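Local coordinates for protein transcriptional regulator (Bacillus halodurans, PDB 1Z4E) that acts as a transcriptional regulator with a GNAT acetyltransferase fold and probably transfers acyl groups to a substrate that the structure alone does not show, at the interface of chains A and B. Coordinates in Å, arbitrary orientation; residue numbers count along the deposited sequence, not the author numbering. Chains: chain A/B, transcriptional regulator.

The interface of chains A and B. Residues chain A 111, 115, 122, 140-142; chain B 151, 153.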
ATOM      1  N   ILE A 111     -11.159   8.923   4.244  1.00 18.46           N
ATOM      2  CA  ILE A 111     -11.660   8.810   2.876  1.00 17.66           C
ATOM      3  C   ILE A 111     -11.909  10.189   2.266  1.00 16.43           C
ATOM      4  O   ILE A 111     -11.608  10.420   1.094  1.00 14.53           O
ATOM      5  CB  ILE A 111     -12.969   7.999   2.823  1.00 16.27           C
ATOM      6  CG1 ILE A 111     -12.685   6.538   3.171  1.00 22.47           C
ATOM      7  CG2 ILE A 111     -13.604   8.120   1.443  1.00 19.12           C
ATOM      8  CD1 ILE A 111     -13.925   5.675   3.231  1.00 19.27           C
ATOM      9  N   LYS A 115     -10.120  11.956  -1.036  1.00 17.20           N
ATOM     10  CA  LYS A 115     -10.811  12.610  -2.146  1.00 17.82           C
ATOM     11  C   LYS A 115     -10.226  14.011  -2.325  1.00 18.99           C
ATOM     12  O   LYS A 115      -9.974  14.453  -3.452  1.00 18.64           O
ATOM     13  CB  LYS A 115     -12.316  12.714  -1.871  1.00 17.86           C
ATOM     14  CG  LYS A 115     -13.052  11.385  -1.865  1.00 17.41           C
ATOM     15  CD  LYS A 115     -14.509  11.594  -1.493  1.00 17.31           C
ATOM     16  CE  LYS A 115     -15.294  10.290  -1.480  1.00 20.05           C
ATOM     17  NZ  LYS A 115     -16.695  10.534  -1.028  1.00 20.42           N
ATOM     18  N   ILE A 122      -9.431   4.171  -2.659  1.00 11.82           N
ATOM     19  CA  ILE A 122      -8.825   4.007  -1.359  1.00 12.82           C
ATOM     20  C   ILE A 122      -8.759   2.499  -1.148  1.00 13.64           C
ATOM     21  O   ILE A 122      -9.640   1.761  -1.603  1.00 11.53           O
ATOM     22  CB  ILE A 122      -9.645   4.758  -0.265  1.00 23.09           C
ATOM     23  CG1 ILE A 122      -8.948   4.632   1.088  1.00 24.21           C
ATOM     24  CG2 ILE A 122     -11.060   4.248  -0.218  1.00 30.97           C
ATOM     25  CD1 ILE A 122      -9.370   5.707   2.076  1.00 31.83           C
ATOM     26  N   LEU A 140     -18.887  -0.083   4.915  1.00 16.58           N
ATOM     27  CA  LEU A 140     -18.492   1.257   4.470  1.00 12.42           C
ATOM     28  C   LEU A 140     -18.579   1.372   2.944  1.00 15.81           C
ATOM     29  O   LEU A 140     -18.643   2.469   2.391  1.00 13.80           O
ATOM     30  CB  LEU A 140     -17.068   1.573   4.934  1.00 15.09           C
ATOM     31  CG  LEU A 140     -16.938   1.959   6.409  1.00 16.34           C
ATOM     32  CD1 LEU A 140     -15.477   2.000   6.817  1.00 17.61           C
ATOM     33  CD2 LEU A 140     -17.610   3.317   6.628  1.00 19.81           C
ATOM     34  N   GLY A 141     -18.582   0.235   2.265  1.00 13.02           N
ATOM     35  CA  GLY A 141     -18.665   0.273   0.817  1.00 15.38           C
ATOM     36  C   GLY A 141     -17.430  -0.290   0.149  1.00 13.52           C
ATOM     37  O   GLY A 141     -17.307  -0.238  -1.076  1.00 14.10           O
ATOM     38  N   PHE A 142     -16.506  -0.818   0.946  1.00 12.75           N
ATOM     39  CA  PHE A 142     -15.298  -1.423   0.395  1.00 12.31           C
ATOM     40  C   PHE A 142     -15.656  -2.807  -0.131  1.00 13.82           C
ATOM     41  O   PHE A 142     -16.583  -3.456   0.370  1.00 13.69           O
ATOM     42  CB  PHE A 142     -14.222  -1.594   1.473  1.00 11.43           C
ATOM     43  CG  PHE A 142     -13.469  -0.336   1.806  1.00 11.51           C
ATOM     44  CD1 PHE A 142     -12.310   0.002   1.106  1.00 11.94           C
ATOM     45  CD2 PHE A 142     -13.892   0.488   2.844  1.00 13.14           C
ATOM     46  CE1 PHE A 142     -11.581   1.148   1.440  1.00 18.86           C
ATOM     47  CE2 PHE A 142     -13.166   1.642   3.186  1.00 14.73           C
ATOM     48  CZ  PHE A 142     -12.009   1.967   2.479  1.00 17.14           C
TER
ATOM     49  N   MET B 151     -12.001   0.529  -2.754  1.00 16.02           N
ATOM     50  CA  MET B 151     -13.156   1.416  -2.907  1.00 19.14           C
ATOM     51  C   MET B 151     -12.788   2.419  -3.998  1.00 17.76           C
ATOM     52  O   MET B 151     -11.848   3.200  -3.824  1.00 16.71           O
ATOM     53  CB  MET B 151     -13.454   2.185  -1.605  1.00  3.69           C
ATOM     54  CG  MET B 151     -14.608   3.215  -1.724  1.00  7.76           C
ATOM     55  SD  MET B 151     -14.910   4.243  -0.231  1.00 11.30           S
ATOM     56  CE  MET B 151     -15.778   2.997   0.807  1.00 10.48           C
ATOM     57  N   PHE B 153     -13.730   5.689  -6.274  1.00 27.10           N
ATOM     58  CA  PHE B 153     -14.602   6.852  -6.184  1.00 28.05           C
ATOM     59  C   PHE B 153     -15.249   7.182  -7.523  1.00 31.05           C
ATOM     60  O   PHE B 153     -14.707   6.749  -8.565  1.00 34.88           O
ATOM     61  CB  PHE B 153     -13.822   8.063  -5.675  1.00 47.13           C
ATOM     62  CG  PHE B 153     -13.189   7.853  -4.331  1.00 45.65           C
ATOM     63  CD1 PHE B 153     -13.932   7.339  -3.271  1.00 49.10           C
ATOM     64  CD2 PHE B 153     -11.857   8.180  -4.119  1.00 43.70           C
ATOM     65  CE1 PHE B 153     -13.356   7.155  -2.018  1.00 50.15           C
ATOM     66  CE2 PHE B 153     -11.267   8.001  -2.865  1.00 43.20           C
ATOM     67  CZ  PHE B 153     -12.021   7.487  -1.814  1.00 45.78           C
ATOM     68  OXT PHE B 153     -16.291   7.880  -7.505  1.00 40.36           O
TER
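An exchanged C-terminal strand joins the two GNAT-fold subunits here: strand 147-152 of chain B runs antiparallel to strand 121-127 of chain A, so that the sheet continues across the chain boundary. The two-fold symmetry of the pair repeats the contact with the chains exchanged, although whether this dimer is the biological form is not settled by the coordinates. A:Ile122 and B:Met151 are bridged by two main-chain hydrogen bonds, from A:Ile122 N to B:Met151 O (2.9 Å) and from B:Met151 N to A:Ile122 O (2.9 Å). The side chains of this pair lie alongside each other and point the same way, with A:Ile122 CG2 pressed closely on B:Met151 CB at 3.5 Å. With CG anti to the backbone N (chi1 176°), B:Met151 extends away from the bridge and then bends at its thioether (chi3 -76°), which turns the methyl toward A:Phe142. There CE lies over one face of the phenyl ring, displaced toward the rim and 4.0 Å from the ring centroid, while B:Met151 CB meets the ring at CD1. Replacing A:Phe142 by an alanine would probably deprive the methionine methyl of this aromatic face and let the bent thioether turn more freely. The methyl also packs by the turn after helix 133-140, 4.0 Å from A:Gly141 CA. On the helix 102-116 side, A:Ile111 crosses the methionine at about a right angle, its CD1 3.9 Å from B:Met151 SD. The C-terminal B:Phe153, although poorly ordered, is modelled with A:Lys115 CG over the centre of one ring face, 3.9 Å from the centroid. Extended beyond CG, the lysine carries its aliphatic stem across the ring, and A:Ile111 CG2 meets the phenyl CE1 at 3.6 Å.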